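PDB 3P1W: RabGDI protein from Plasmodium falciparum 3D7, which probably acts as a Rab GDP-dissociation inhibitor, binding GDP-loaded Rab GTPases, slowing their nucleotide release and helping them cycle between membranes and cytosol. Local coordinates for residues I249-L252 against Y253-G257; N364-S367 against F368-V372. All blocks are in the same frame, centred on the assembly; numbering follows the deposited sequence.

Interaction 1: residues I249-L252 against Y253-G257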
loop_
_atom_site.group_PDB
_atom_site.type_symbol
_atom_site.label_atom_id
_atom_site.label_comp_id
_atom_site.label_asym_id
_atom_site.label_seq_id
_atom_site.Cartn_x
_atom_site.Cartn_y
_atom_site.Cartn_z
ATOM N N ILE A 249 4.195 6.971 -7.234
ATOM C CA ILE A 249 5.077 7.909 -6.542
ATOM C C ILE A 249 5.303 7.498 -5.105
ATOM O O ILE A 249 4.557 6.679 -4.537
ATOM C CB ILE A 249 4.544 9.368 -6.580
ATOM C CG1 ILE A 249 3.134 9.471 -5.976
ATOM C CG2 ILE A 249 4.582 9.874 -8.021
ATOM C CD1 ILE A 249 2.579 10.928 -5.942
ATOM N N TYR A 250 6.337 8.104 -4.520
ATOM C CA TYR A 250 6.745 7.839 -3.153
ATOM C C TYR A 250 7.469 9.094 -2.673
ATOM O O TYR A 250 8.154 9.753 -3.463
ATOM C CB TYR A 250 7.680 6.635 -3.148
ATOM C CG TYR A 250 8.138 6.052 -1.823
ATOM C CD1 TYR A 250 7.269 5.358 -0.985
ATOM C CD2 TYR A 250 9.480 6.085 -1.475
ATOM C CE1 TYR A 250 7.736 4.783 0.175
ATOM C CE2 TYR A 250 9.945 5.511 -0.320
ATOM C CZ TYR A 250 9.085 4.877 0.502
ATOM O OH TYR A 250 9.611 4.305 1.650
ATOM N N PRO A 251 7.258 9.481 -1.414
ATOM C CA PRO A 251 7.842 10.736 -0.971
ATOM C C PRO A 251 9.326 10.645 -0.731
ATOM O O PRO A 251 9.818 9.611 -0.314
ATOM C CB PRO A 251 7.144 11.028 0.360
ATOM C CG PRO A 251 6.093 10.022 0.528
ATOM C CD PRO A 251 6.374 8.882 -0.407
ATOM N N LEU A 252 10.023 11.750 -0.964
ATOM C CA LEU A 252 11.395 11.870 -0.544
ATOM C C LEU A 252 11.458 11.614 0.966
ATOM O O LEU A 252 10.687 12.193 1.744
ATOM C CB LEU A 252 11.940 13.262 -0.905
ATOM C CG LEU A 252 13.406 13.568 -0.636
ATOM C CD1 LEU A 252 14.289 12.615 -1.410
ATOM C CD2 LEU A 252 13.730 15.017 -1.009
ATOM N N TYR A 253 12.369 10.731 1.374
ATOM C CA TYR A 253 12.547 10.335 2.778
ATOM C C TYR A 253 11.501 9.330 3.250
ATOM O O TYR A 253 11.515 8.918 4.414
ATOM C CB TYR A 253 12.576 11.542 3.739
ATOM C CG TYR A 253 13.487 12.640 3.299
ATOM C CD1 TYR A 253 14.829 12.390 3.027
ATOM C CD2 TYR A 253 13.015 13.942 3.143
ATOM C CE1 TYR A 253 15.672 13.409 2.604
ATOM C CE2 TYR A 253 13.852 14.966 2.726
ATOM C CZ TYR A 253 15.174 14.691 2.459
ATOM O OH TYR A 253 16.015 15.699 2.046
ATOM N N GLY A 254 10.598 8.936 2.354
ATOM C CA GLY A 254 9.643 7.878 2.637
ATOM C C GLY A 254 8.362 8.317 3.312
ATOM O O GLY A 254 8.106 9.521 3.498
ATOM N N LEU A 255 7.555 7.330 3.682
ATOM C CA LEU A 255 6.213 7.583 4.189
ATOM C C LEU A 255 6.180 8.209 5.610
ATOM O O LEU A 255 5.102 8.406 6.154
ATOM C CB LEU A 255 5.372 6.303 4.156
ATOM C CG LEU A 255 5.056 5.731 2.761
ATOM C CD1 LEU A 255 4.376 4.373 2.890
ATOM C CD2 LEU A 255 4.207 6.700 1.912
ATOM N N GLY A 256 7.350 8.547 6.171
ATOM C CA GLY A 256 7.457 9.165 7.501
ATOM C C GLY A 256 7.183 10.648 7.472
ATOM O O GLY A 256 6.888 11.264 8.497
ATOM N N GLY A 257 7.278 11.249 6.295
ATOM C CA GLY A 257 6.825 12.609 6.138
ATOM C C GLY A 257 5.332 12.710 6.321
ATOM O O GLY A 257 4.818 13.805 6.530
HETATM O O HOH W 1 8.891 11.919 3.972
#
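Leu252 lies against one face of the Tyr253 ring, the two neighbouring side chains running next to each other in the same direction. CB of Leu252 starts beside the tyrosine backbone, 3.4 Å from Tyr253 N. With CG anti to its own N (chi1 -176°), the branch point stands over the middle of the ring, 3.6 Å from Leu252 CG to the Tyr253 centroid, a CH-pi contact nearly along the ring normal. Beyond it the methyls part: CD1 turns back to within 3.9 Å of Tyr253 N, while CD2 reaches Tyr253 CE2 at 3.7 Å. The backbone that carries this pair makes a type II turn from Pro251 to Gly254, closed by Gly254 N to Pro251 O at 2.9 Å. A water donates to both Leu252 O and Gly254 O, tying the turn to the one that follows. Leu255 CG meets Tyr250 CE1 at 3.8 Å, and its CD2 touches Pro251 CD. Tyr250 OH lies 3.7 Å from Gly254 CA and hydrogen-bonds Asp90 OD2. The arrangement is a strand end of the GDI fold, in which a type II turn and then a type I turn from Gly254 to Gly257 lead the chain into helix 257-268.

Interaction 2: residues N364-S367 against F368-V372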
loop_
_atom_site.group_PDB
_atom_site.type_symbol
_atom_site.label_atom_id
_atom_site.label_comp_id
_atom_site.label_asym_id
_atom_site.label_seq_id
_atom_site.Cartn_x
_atom_site.Cartn_y
_atom_site.Cartn_z
ATOM N N ASN A 364 9.161 -4.125 -3.284
ATOM C CA ASN A 364 9.475 -2.716 -3.550
ATOM C C ASN A 364 10.952 -2.464 -3.377
ATOM O O ASN A 364 11.582 -3.081 -2.540
ATOM C CB ASN A 364 8.676 -1.811 -2.647
ATOM C CG ASN A 364 7.274 -1.624 -3.153
ATOM O OD1 ASN A 364 6.967 -1.976 -4.309
ATOM N ND2 ASN A 364 6.405 -1.084 -2.315
ATOM N N LEU A 365 11.500 -1.568 -4.189
ATOM C CA LEU A 365 12.907 -1.246 -4.136
ATOM C C LEU A 365 12.998 0.277 -4.056
ATOM O O LEU A 365 12.372 0.971 -4.875
ATOM C CB LEU A 365 13.618 -1.784 -5.395
ATOM C CG LEU A 365 15.099 -1.561 -5.652
ATOM C CD1 LEU A 365 15.440 -0.119 -6.018
ATOM C CD2 LEU A 365 15.989 -2.050 -4.493
ATOM N N VAL A 366 13.764 0.762 -3.065
ATOM C CA VAL A 366 14.068 2.165 -2.899
ATOM C C VAL A 366 15.518 2.366 -2.492
ATOM O O VAL A 366 16.207 1.430 -2.086
ATOM C CB VAL A 366 13.112 2.812 -1.892
ATOM C CG1 VAL A 366 11.699 2.968 -2.510
ATOM C CG2 VAL A 366 13.070 1.975 -0.623
ATOM N N SER A 367 16.001 3.595 -2.646
ATOM C CA SER A 367 17.429 3.841 -2.512
ATOM C C SER A 367 17.704 5.301 -2.185
ATOM O O SER A 367 16.825 6.011 -1.691
ATOM C CB SER A 367 18.132 3.427 -3.824
ATOM O OG SER A 367 17.718 4.249 -4.904
ATOM N N PHE A 368 18.936 5.741 -2.453
ATOM C CA PHE A 368 19.318 7.132 -2.292
ATOM C C PHE A 368 18.426 8.084 -3.099
ATOM O O PHE A 368 18.214 9.226 -2.683
ATOM C CB PHE A 368 20.769 7.308 -2.701
ATOM C CG PHE A 368 21.258 8.728 -2.611
ATOM C CD1 PHE A 368 21.475 9.323 -1.369
ATOM C CD2 PHE A 368 21.497 9.471 -3.765
ATOM C CE1 PHE A 368 21.933 10.636 -1.283
ATOM C CE2 PHE A 368 21.946 10.787 -3.684
ATOM C CZ PHE A 368 22.166 11.367 -2.447
ATOM N N GLN A 369 17.893 7.623 -4.231
ATOM C CA GLN A 369 16.963 8.449 -5.027
ATOM C C GLN A 369 15.850 9.054 -4.171
ATOM O O GLN A 369 15.560 10.251 -4.280
ATOM C CB GLN A 369 16.363 7.639 -6.192
ATOM C CG GLN A 369 15.329 8.404 -7.033
ATOM C CD GLN A 369 14.230 7.525 -7.622
ATOM O OE1 GLN A 369 14.298 6.298 -7.583
ATOM N NE2 GLN A 369 13.188 8.175 -8.161
ATOM N N HIS A 370 15.225 8.233 -3.327
ATOM C CA HIS A 370 14.152 8.701 -2.431
ATOM C C HIS A 370 14.631 9.081 -1.016
ATOM O O HIS A 370 13.826 9.205 -0.100
ATOM C CB HIS A 370 13.035 7.645 -2.330
ATOM C CG HIS A 370 12.138 7.598 -3.524
ATOM N ND1 HIS A 370 12.399 6.809 -4.627
ATOM C CD2 HIS A 370 10.993 8.265 -3.802
ATOM C CE1 HIS A 370 11.447 6.991 -5.526
ATOM N NE2 HIS A 370 10.586 7.876 -5.056
ATOM N N GLY A 371 15.935 9.255 -0.835
ATOM C CA GLY A 371 16.489 9.665 0.453
ATOM C C GLY A 371 16.293 8.682 1.589
ATOM O O GLY A 371 16.160 9.090 2.758
ATOM N N VAL A 372 16.255 7.387 1.262
ATOM C CA VAL A 372 15.954 6.386 2.281
ATOM C C VAL A 372 17.152 5.485 2.636
ATOM O O VAL A 372 17.119 4.823 3.672
ATOM C CB VAL A 372 14.696 5.551 1.900
ATOM C CG1 VAL A 372 13.450 6.436 1.895
ATOM C CG2 VAL A 372 14.863 4.871 0.594
HETATM O O HOH W 2 14.536 5.374 -4.356
#
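Ser367 and Val366 hold the close-packed part of this turn, with Val372 folding back onto both. Val372 CG2 lies 3.6 Å from Val366 CG2, the two side chains crossing at about a right angle, and the same methyl presses on Ser367 O at 3.2 Å. That carbonyl oxygen also takes two weak backbone bonds, a bent one from His370 N and a nearly straight one from Val372 N (168°, 3.3 Å). Ser367 OG, rotated between its own N and carbonyl carbon (chi1 65°), receives a further weak bond from Gln369 N, as in an ST turn, while its stronger partner is Asn344 O. A water belongs to this well-held part: it accepts from Ser367 N at 2.9 Å and sits in the plane of the His370 ring, 2.6 Å from His370 ND1, with weak links to His370 N and Gln369 OE1. The same two side chains reach further, His370 NE2 to Leu118 O and Gln369 OE1 to Ser345 OG. Phe368, by contrast, points away from the strand and is exposed. Gly371, with positive phi, bonds through its N to Phe368 O at 2.9 Å. Together with the longer bond from Val372 N to Ser367 O, this gives the paired bonds of a Schellman motif, here reversing the chain after strand 361-367.

In the fold
Both interactions lie where a strand of the same mixed sheet runs out into a turn, about 9 Å apart between centres, and they meet directly. A probable hydrogen bond joins Tyr253 N to His370 O at 2.6 Å, and the His370 ring stands edge-to-face with Tyr250. Interaction 1 is the more buried contact and the more apolar, built on ring, proline and leucine surfaces, with Tyr253 at its exposed margin. Interaction 2 is partly buried and relies more on polar backbone atoms and a water, with Phe368 outermost. Asp90 and Asn88, close in sequence, reach one turn each: Asp90 bonds residues of 249-257, whereas Asn88 bonds Gly371 O and the backbone of Val372.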